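Local structure of PAN2-PAN3 deadenylation complex catalytic subunit pan2 (Neurospora crassa, 4CZX) at residues W9-C14 and N310-G315; S31-D36 and G301-D306; A265-V270 and V281-P286. The protein probably shortens mRNA poly(A) tails as catalytic subunit of the PAN deadenylation complex, the chain described here being its N-terminal WD40 domain. All coordinates share one frame; numbering follows the deposited sequence.

Contact 1: W9-C14 and N310-G315; sequences WTQLGC and NTYVWG
Thr10 and Gly315 begin an antiparallel ladder between strands 10-14 and 310-315, whose axes run at 142°, with Thr10 N to Gly315 O at 2.8 Å and Gly315 N to Thr10 O at 3.1 Å. The register then slips by one residue: Leu12 and Gly13 both face Val313, a classic beta bulge in which Val313 O takes a 2.8 Å bond from Leu12 N and a weak one from Gly13 N. Trp314 has the largest share of the buried surface of any residue here. The Trp9 side chain crosses that of Trp314 at about a right angle, and Trp314 CE3 lies over one face of the Trp9 ring. The indole planes are nonetheless near parallel, at 26°, and slid apart, with the five-membered ring of Trp9 centred 4.7 Å from the six-membered ring of Trp314. A CH-pi contact adds to this, Trp314 CB standing 3.8 Å from the centroid of the six-membered ring of Trp9. Gln11 CB lies over a face of Trp314, 3.7 Å from its six-membered centroid, while Gln11 OE1 sits in plane at the edge of Tyr312, 3.5 Å from CD2. Trp9 NE1 is bonded to Tyr283 O and Tyr312 OH to Gln287 N. Strand 10-16 is the outermost strand of this blade, with 310-315 between it and 302-306; this pairing of an N-terminal strand with the C-terminal blade is the Velcro closure of WD40 propellers.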
loop_
_atom_site.group_PDB
_atom_site.type_symbol
_atom_site.label_atom_id
_atom_site.label_comp_id
_atom_site.label_asym_id
_atom_site.label_seq_id
_atom_site.Cartn_x
_atom_site.Cartn_y
_atom_site.Cartn_z
ATOM N N TRP A 9 -40.904 10.380 26.655
ATOM C CA TRP A 9 -39.541 10.860 26.497
ATOM C C TRP A 9 -38.526 9.868 27.053
ATOM O O TRP A 9 -38.454 9.646 28.261
ATOM C CB TRP A 9 -39.386 12.213 27.190
ATOM C CG TRP A 9 -38.057 12.856 26.980
ATOM C CD1 TRP A 9 -37.058 12.999 27.900
ATOM C CD2 TRP A 9 -37.580 13.452 25.769
ATOM N NE1 TRP A 9 -35.988 13.652 27.336
ATOM C CE2 TRP A 9 -36.282 13.939 26.027
ATOM C CE3 TRP A 9 -38.123 13.622 24.490
ATOM C CZ2 TRP A 9 -35.517 14.582 25.053
ATOM C CZ3 TRP A 9 -37.363 14.265 23.524
ATOM C CH2 TRP A 9 -36.073 14.738 23.814
ATOM N N THR A 10 -37.747 9.267 26.163
ATOM C CA THR A 10 -36.714 8.334 26.584
ATOM C C THR A 10 -35.605 8.267 25.537
ATOM O O THR A 10 -35.789 8.709 24.397
ATOM C CB THR A 10 -37.297 6.925 26.843
ATOM O OG1 THR A 10 -36.336 6.127 27.545
ATOM C CG2 THR A 10 -37.676 6.242 25.537
ATOM N N GLN A 11 -34.443 7.754 25.934
ATOM C CA GLN A 11 -33.340 7.574 25.001
ATOM C C GLN A 11 -33.595 6.347 24.142
ATOM O O GLN A 11 -33.727 5.237 24.656
ATOM C CB GLN A 11 -32.005 7.443 25.734
ATOM C CG GLN A 11 -30.830 7.279 24.797
ATOM C CD GLN A 11 -29.495 7.307 25.519
ATOM O OE1 GLN A 11 -28.620 6.480 25.262
ATOM N NE2 GLN A 11 -29.331 8.265 26.422
ATOM N N LEU A 12 -33.656 6.554 22.832
ATOM C CA LEU A 12 -34.080 5.515 21.905
ATOM C C LEU A 12 -32.903 4.802 21.240
ATOM O O LEU A 12 -33.011 3.637 20.843
ATOM C CB LEU A 12 -34.998 6.118 20.839
ATOM C CG LEU A 12 -36.300 6.707 21.391
ATOM C CD1 LEU A 12 -37.007 7.518 20.327
ATOM C CD2 LEU A 12 -37.200 5.595 21.916
ATOM N N GLY A 13 -31.784 5.505 21.120
ATOM C CA GLY A 13 -30.611 4.944 20.479
ATOM C C GLY A 13 -29.384 5.802 20.694
ATOM O O GLY A 13 -29.477 6.964 21.076
ATOM N N CYS A 14 -28.223 5.220 20.435
ATOM C CA CYS A 14 -26.962 5.923 20.601
ATOM C C CYS A 14 -25.896 5.284 19.730
ATOM O O CYS A 14 -25.920 4.073 19.499
ATOM C CB CYS A 14 -26.527 5.915 22.070
ATOM S SG CYS A 14 -24.890 6.627 22.370
ATOM N N ASN A 310 -20.439 10.858 21.127
ATOM C CA ASN A 310 -21.727 10.168 21.110
ATOM C C ASN A 310 -22.777 10.955 20.361
ATOM O O ASN A 310 -22.816 12.177 20.449
ATOM C CB ASN A 310 -22.244 9.910 22.524
ATOM C CG ASN A 310 -21.229 9.227 23.400
ATOM O OD1 ASN A 310 -20.884 8.068 23.172
ATOM N ND2 ASN A 310 -20.746 9.939 24.420
ATOM N N THR A 311 -23.628 10.255 19.619
ATOM C CA THR A 311 -24.855 10.862 19.122
ATOM C C THR A 311 -26.039 10.053 19.627
ATOM O O THR A 311 -26.062 8.827 19.491
ATOM C CB THR A 311 -24.893 10.944 17.595
ATOM O OG1 THR A 311 -23.886 11.857 17.150
ATOM C CG2 THR A 311 -26.257 11.446 17.116
ATOM N N TYR A 312 -27.004 10.755 20.223
ATOM C CA TYR A 312 -28.168 10.149 20.853
ATOM C C TYR A 312 -29.429 10.511 20.097
ATOM O O TYR A 312 -29.537 11.608 19.554
ATOM C CB TYR A 312 -28.333 10.621 22.298
ATOM C CG TYR A 312 -27.129 10.459 23.188
ATOM C CD1 TYR A 312 -26.136 11.427 23.224
ATOM C CD2 TYR A 312 -27.002 9.360 24.020
ATOM C CE1 TYR A 312 -25.037 11.295 24.052
ATOM C CE2 TYR A 312 -25.909 9.217 24.854
ATOM C CZ TYR A 312 -24.926 10.188 24.863
ATOM O OH TYR A 312 -23.829 10.048 25.682
ATOM N N VAL A 313 -30.389 9.595 20.074
ATOM C CA VAL A 313 -31.732 9.929 19.615
ATOM C C VAL A 313 -32.690 9.765 20.777
ATOM O O VAL A 313 -32.706 8.726 21.435
ATOM C CB VAL A 313 -32.181 9.056 18.430
ATOM C CG1 VAL A 313 -33.694 9.192 18.192
ATOM C CG2 VAL A 313 -31.421 9.447 17.184
ATOM N N TRP A 314 -33.471 10.812 21.032
ATOM C CA TRP A 314 -34.472 10.808 22.085
ATOM C C TRP A 314 -35.851 11.017 21.480
ATOM O O TRP A 314 -35.986 11.578 20.389
ATOM C CB TRP A 314 -34.187 11.897 23.125
ATOM C CG TRP A 314 -33.064 11.575 24.084
ATOM C CD1 TRP A 314 -31.727 11.574 23.813
ATOM C CD2 TRP A 314 -33.194 11.226 25.468
ATOM N NE1 TRP A 314 -31.015 11.239 24.944
ATOM C CE2 TRP A 314 -31.894 11.020 25.972
ATOM C CE3 TRP A 314 -34.285 11.068 26.330
ATOM C CZ2 TRP A 314 -31.656 10.660 27.299
ATOM C CZ3 TRP A 314 -34.048 10.708 27.646
ATOM C CH2 TRP A 314 -32.744 10.509 28.118
ATOM N N GLY A 315 -36.872 10.569 22.200
ATOM C CA GLY A 315 -38.242 10.690 21.737
ATOM C C GLY A 315 -39.153 9.768 22.517
ATOM O O GLY A 315 -38.761 9.226 23.553
#

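Contact 2: S31-D36 and G301-D306; sequences STIAFD and GKALAD
Two neighbouring blades of the beta-propeller meet where Ile33 and Phe35 pack on Gly301, Ala303 and Ala305. Segment 31-36, within the predicted first WD repeat, contributes edge strand 32-35 to the blade of strands 32-35 to 60-66, and segment 301-306 belongs to the last blade, so this interface joins the first part of the ring to its end. The evidence that it is packing of sheets and not pairing within one sheet is geometric: the strand axes come no closer than 8.0 Å and no hydrogen bond crosses. The two strands run nearly antiparallel, at 168°. CB of Ile33, Phe35, Ala303 and Ala305 points toward the opposite strand, while CB of Lys302 and Leu304 points away. The small alanine side chains are consistent with the close approach of Ile33 and Phe35. Ile33 reaches across with two branches: CG1 lies between the backbone N and the carbonyl carbon (chi1 73°), and the CD1 it carries ends 3.8 Å from Ala303 CB. The other branch, CG2, meets Ala305 CB at 3.8 Å. Ala303 CB thus has Ile33 on it and also the Phe35 ring, whose CE2 is 3.6 Å away. Leu42 of the 41-45 strand touches both Phe35 and Ala303, and Ile33 also rests on Ile44 and on His292 of strand 290-295. Polar links reinforce the junction, Phe35 N bonding to Asp294 OD2 and Phe35 O to Arg297 NH1. At the Gly301 end the aromatic ring approaches the backbone itself, with Phe35 CE2 3.5 Å from Gly301 O.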
loop_
_atom_site.group_PDB
_atom_site.type_symbol
_atom_site.label_atom_id
_atom_site.label_comp_id
_atom_site.label_asym_id
_atom_site.label_seq_id
_atom_site.Cartn_x
_atom_site.Cartn_y
_atom_site.Cartn_z
ATOM N N SER A 31 -18.795 16.869 13.566
ATOM C CA SER A 31 -18.715 18.251 13.109
ATOM C C SER A 31 -20.103 18.805 12.827
ATOM O O SER A 31 -20.315 20.029 12.826
ATOM C CB SER A 31 -17.853 18.342 11.845
ATOM O OG SER A 31 -18.429 17.553 10.806
ATOM N N THR A 32 -21.048 17.904 12.560
ATOM C CA THR A 32 -22.429 18.304 12.289
ATOM C C THR A 32 -23.308 17.049 12.268
ATOM O O THR A 32 -22.809 15.935 12.038
ATOM C CB THR A 32 -22.542 19.076 10.943
ATOM O OG1 THR A 32 -23.877 19.559 10.757
ATOM C CG2 THR A 32 -22.162 18.172 9.756
ATOM N N ILE A 33 -24.595 17.210 12.557
ATOM C CA ILE A 33 -25.565 16.132 12.348
ATOM C C ILE A 33 -26.825 16.693 11.703
ATOM O O ILE A 33 -27.157 17.869 11.893
ATOM C CB ILE A 33 -25.941 15.406 13.673
ATOM C CG1 ILE A 33 -26.850 16.282 14.545
ATOM C CG2 ILE A 33 -24.675 14.977 14.463
ATOM C CD1 ILE A 33 -27.203 15.648 15.877
ATOM N N ALA A 34 -27.525 15.858 10.940
ATOM C CA ALA A 34 -28.807 16.256 10.344
ATOM C C ALA A 34 -29.664 15.053 9.989
ATOM O O ALA A 34 -29.191 14.086 9.385
ATOM C CB ALA A 34 -28.583 17.110 9.092
ATOM N N PHE A 35 -30.935 15.124 10.363
ATOM C CA PHE A 35 -31.931 14.175 9.895
ATOM C C PHE A 35 -32.161 14.310 8.400
ATOM O O PHE A 35 -32.377 15.411 7.905
ATOM C CB PHE A 35 -33.251 14.391 10.635
ATOM C CG PHE A 35 -33.279 13.803 12.009
ATOM C CD1 PHE A 35 -33.442 12.436 12.184
ATOM C CD2 PHE A 35 -33.163 14.615 13.129
ATOM C CE1 PHE A 35 -33.478 11.886 13.449
ATOM C CE2 PHE A 35 -33.202 14.077 14.399
ATOM C CZ PHE A 35 -33.356 12.710 14.562
ATOM N N ASP A 36 -32.124 13.187 7.685
ATOM C CA ASP A 36 -32.547 13.142 6.291
ATOM C C ASP A 36 -34.048 13.438 6.206
ATOM O O ASP A 36 -34.784 13.278 7.186
ATOM C CB ASP A 36 -32.261 11.748 5.689
ATOM C CG ASP A 36 -32.068 11.771 4.187
ATOM O OD1 ASP A 36 -32.810 12.485 3.477
ATOM O OD2 ASP A 36 -31.165 11.050 3.712
ATOM N N GLY A 301 -38.371 12.650 16.388
ATOM C CA GLY A 301 -37.000 12.333 16.759
ATOM C C GLY A 301 -36.158 13.554 17.086
ATOM O O GLY A 301 -36.132 14.519 16.319
ATOM N N LYS A 302 -35.472 13.511 18.232
ATOM C CA LYS A 302 -34.515 14.544 18.618
ATOM C C LYS A 302 -33.118 13.944 18.717
ATOM O O LYS A 302 -32.914 12.965 19.434
ATOM C CB LYS A 302 -34.880 15.184 19.964
ATOM C CG LYS A 302 -36.032 16.188 19.926
ATOM C CD LYS A 302 -37.394 15.513 19.802
ATOM C CE LYS A 302 -38.518 16.516 20.026
ATOM N NZ LYS A 302 -39.878 15.889 19.956
ATOM N N ALA A 303 -32.161 14.535 18.015
ATOM C CA ALA A 303 -30.792 14.011 18.022
ATOM C C ALA A 303 -29.825 15.015 18.617
ATOM O O ALA A 303 -29.922 16.204 18.336
ATOM C CB ALA A 303 -30.356 13.636 16.616
ATOM N N LEU A 304 -28.878 14.515 19.413
ATOM C CA LEU A 304 -27.890 15.348 20.086
ATOM C C LEU A 304 -26.516 14.695 19.990
ATOM O O LEU A 304 -26.371 13.518 20.324
ATOM C CB LEU A 304 -28.255 15.558 21.559
ATOM C CG LEU A 304 -29.559 16.253 21.954
ATOM C CD1 LEU A 304 -30.753 15.300 21.910
ATOM C CD2 LEU A 304 -29.417 16.856 23.338
ATOM N N ALA A 305 -25.512 15.438 19.534
ATOM C CA ALA A 305 -24.156 14.904 19.507
ATOM C C ALA A 305 -23.322 15.613 20.555
ATOM O O ALA A 305 -23.463 16.826 20.730
ATOM C CB ALA A 305 -23.525 15.061 18.121
ATOM N N ASP A 306 -22.466 14.866 21.260
ATOM C CA ASP A 306 -21.669 15.467 22.328
ATOM C C ASP A 306 -20.176 15.430 22.023
ATOM O O ASP A 306 -19.741 14.810 21.046
ATOM C CB ASP A 306 -21.966 14.806 23.692
ATOM C CG ASP A 306 -21.441 13.369 23.821
ATOM O OD1 ASP A 306 -20.554 12.930 23.058
ATOM O OD2 ASP A 306 -21.928 12.665 24.732
#

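Contact 3: A265-V270 and V281-P286; sequences AGQIHV and VCYTQP
Gln267 and Tyr283 lie side by side and point the same way, the extended glutamine chain running next to the phenol ring with CD 3.5 Å from Tyr283 CE1. The amide plane is turned 54° from the ring. Gln267 OE1, which lies close to the plane of the His269 ring, accepts a bond from His269 NE2 at 2.9 Å (N-H...O 157°), which fixes the turn of that ring. Val281 CG2 lies over one face of the imidazole, offset toward its rim, 4.0 Å from the centroid in a CH-pi contact. An alanine in place of Gln267 would probably leave His269 NE2 without this acceptor, open a gap beside Tyr283 CE1 and let the imidazole turn more freely. On the other face of the hairpin, Ile268 CB meets Cys282 SG at 3.8 Å, and the two residues exchange backbone bonds, Ile268 N to Cys282 O being 2.9 Å. Farther along, Thr284 places OG1 between its backbone N and carbonyl carbon (chi1 57°), from where it donates to Gly266 O at 2.7 Å. Thr284 N donates to the same oxygen, so two donors of one residue grip it; a side-chain carbon on Gly266 would clash with OG1. Strands 267-272 and 279-283 form this beta hairpin, flanked by strand 258-262, on which Ile268 packs, and by the short strand 2-3, where His2 bonds to Val281. Beyond the hairpin, Thr284 and Gln285 touch Trp314 of strand 310-315 in the next blade.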
loop_
_atom_site.group_PDB
_atom_site.type_symbol
_atom_site.label_atom_id
_atom_site.label_comp_id
_atom_site.label_asym_id
_atom_site.label_seq_id
_atom_site.Cartn_x
_atom_site.Cartn_y
_atom_site.Cartn_z
ATOM N N ALA A 265 -25.663 21.035 28.525
ATOM C CA ALA A 265 -25.807 19.886 29.417
ATOM C C ALA A 265 -26.921 18.940 28.958
ATOM O O ALA A 265 -27.236 17.956 29.630
ATOM C CB ALA A 265 -26.065 20.354 30.839
ATOM N N GLY A 266 -27.526 19.248 27.820
ATOM C CA GLY A 266 -28.577 18.397 27.279
ATOM C C GLY A 266 -29.962 18.662 27.849
ATOM O O GLY A 266 -30.883 17.864 27.651
ATOM N N GLN A 267 -30.114 19.774 28.565
ATOM C CA GLN A 267 -31.434 20.200 29.011
ATOM C C GLN A 267 -32.186 20.819 27.843
ATOM O O GLN A 267 -31.644 21.652 27.119
ATOM C CB GLN A 267 -31.340 21.195 30.164
ATOM C CG GLN A 267 -32.694 21.733 30.596
ATOM C CD GLN A 267 -32.616 22.642 31.804
ATOM O OE1 GLN A 267 -33.597 23.299 32.159
ATOM N NE2 GLN A 267 -31.448 22.684 32.448
ATOM N N ILE A 268 -33.435 20.404 27.664
ATOM C CA ILE A 268 -34.234 20.835 26.525
ATOM C C ILE A 268 -35.555 21.469 26.966
ATOM O O ILE A 268 -36.248 20.933 27.835
ATOM C CB ILE A 268 -34.538 19.653 25.585
ATOM C CG1 ILE A 268 -33.240 19.081 25.006
ATOM C CG2 ILE A 268 -35.472 20.074 24.464
ATOM C CD1 ILE A 268 -33.461 17.879 24.127
ATOM N N HIS A 269 -35.883 22.620 26.386
ATOM C CA HIS A 269 -37.200 23.226 26.567
ATOM C C HIS A 269 -37.948 23.216 25.247
ATOM O O HIS A 269 -37.394 23.600 24.216
ATOM C CB HIS A 269 -37.103 24.665 27.074
ATOM C CG HIS A 269 -36.546 24.791 28.459
ATOM N ND1 HIS A 269 -36.638 25.957 29.187
ATOM C CD2 HIS A 269 -35.889 23.907 29.244
ATOM C CE1 HIS A 269 -36.065 25.785 30.365
ATOM N NE2 HIS A 269 -35.598 24.550 30.424
ATOM N N VAL A 270 -39.203 22.776 25.283
ATOM C CA VAL A 270 -40.076 22.877 24.121
ATOM C C VAL A 270 -41.009 24.032 24.428
ATOM O O VAL A 270 -41.854 23.930 25.319
ATOM C CB VAL A 270 -40.849 21.578 23.850
ATOM C CG1 VAL A 270 -41.722 21.731 22.617
ATOM C CG2 VAL A 270 -39.881 20.421 23.658
ATOM N N VAL A 281 -40.315 20.850 29.869
ATOM C CA VAL A 281 -38.904 20.662 30.165
ATOM C C VAL A 281 -38.558 19.178 30.207
ATOM O O VAL A 281 -39.290 18.372 30.785
ATOM C CB VAL A 281 -38.520 21.321 31.509
ATOM C CG1 VAL A 281 -37.034 21.155 31.786
ATOM C CG2 VAL A 281 -38.907 22.793 31.506
ATOM N N CYS A 282 -37.442 18.817 29.586
ATOM C CA CYS A 282 -36.925 17.469 29.731
ATOM C C CYS A 282 -35.402 17.479 29.767
ATOM O O CYS A 282 -34.749 18.481 29.459
ATOM C CB CYS A 282 -37.435 16.563 28.605
ATOM S SG CYS A 282 -37.011 17.130 26.962
ATOM N N TYR A 283 -34.843 16.352 30.170
ATOM C CA TYR A 283 -33.408 16.236 30.291
ATOM C C TYR A 283 -32.936 15.033 29.497
ATOM O O TYR A 283 -33.673 14.058 29.322
ATOM C CB TYR A 283 -32.998 16.119 31.759
ATOM C CG TYR A 283 -33.417 17.301 32.606
ATOM C CD1 TYR A 283 -32.646 18.455 32.652
ATOM C CD2 TYR A 283 -34.578 17.260 33.366
ATOM C CE1 TYR A 283 -33.022 19.538 33.428
ATOM C CE2 TYR A 283 -34.962 18.335 34.143
ATOM C CZ TYR A 283 -34.181 19.472 34.171
ATOM O OH TYR A 283 -34.561 20.546 34.944
ATOM N N THR A 284 -31.719 15.129 28.985
ATOM C CA THR A 284 -31.065 14.006 28.336
ATOM C C THR A 284 -29.812 13.715 29.148
ATOM O O THR A 284 -29.480 14.472 30.059
ATOM C CB THR A 284 -30.727 14.305 26.870
ATOM O OG1 THR A 284 -29.903 15.471 26.798
ATOM C CG2 THR A 284 -32.008 14.562 26.071
ATOM N N GLN A 285 -29.119 12.621 28.853
ATOM C CA GLN A 285 -27.953 12.272 29.665
ATOM C C GLN A 285 -26.701 12.187 28.828
ATOM O O GLN A 285 -26.106 11.116 28.724
ATOM C CB GLN A 285 -28.169 10.939 30.384
ATOM C CG GLN A 285 -29.604 10.675 30.801
ATOM C CD GLN A 285 -30.119 11.688 31.802
ATOM O OE1 GLN A 285 -29.343 12.322 32.518
ATOM N NE2 GLN A 285 -31.437 11.848 31.853
ATOM N N PRO A 286 -26.296 13.307 28.212
ATOM C CA PRO A 286 -25.101 13.203 27.369
ATOM C C PRO A 286 -23.863 12.919 28.212
ATOM O O PRO A 286 -23.760 13.414 29.333
ATOM C CB PRO A 286 -25.022 14.577 26.697
ATOM C CG PRO A 286 -25.708 15.504 27.644
ATOM C CD PRO A 286 -26.755 14.698 28.369
#

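The three contacts nest along the chain: contact 3 lies inside the loop closed by contact 2, which lies inside the one closed by contact 1. Contacts 1 and 2 have centres about 10 Å apart and share the last blade through the neighbouring strands 310-315 and 302-306. Contact 3, in the preceding blade, is centred about 11 Å from contact 1 and about 14 Å from contact 2, and touches both: Cys282 packs on Trp9, and Leu304 on Thr284 and Ile268. Contact 1 completes the last blade with an N-terminal strand, while contact 2 joins that blade to the next around the ring. Together they span the seam at which this WD40 propeller closes.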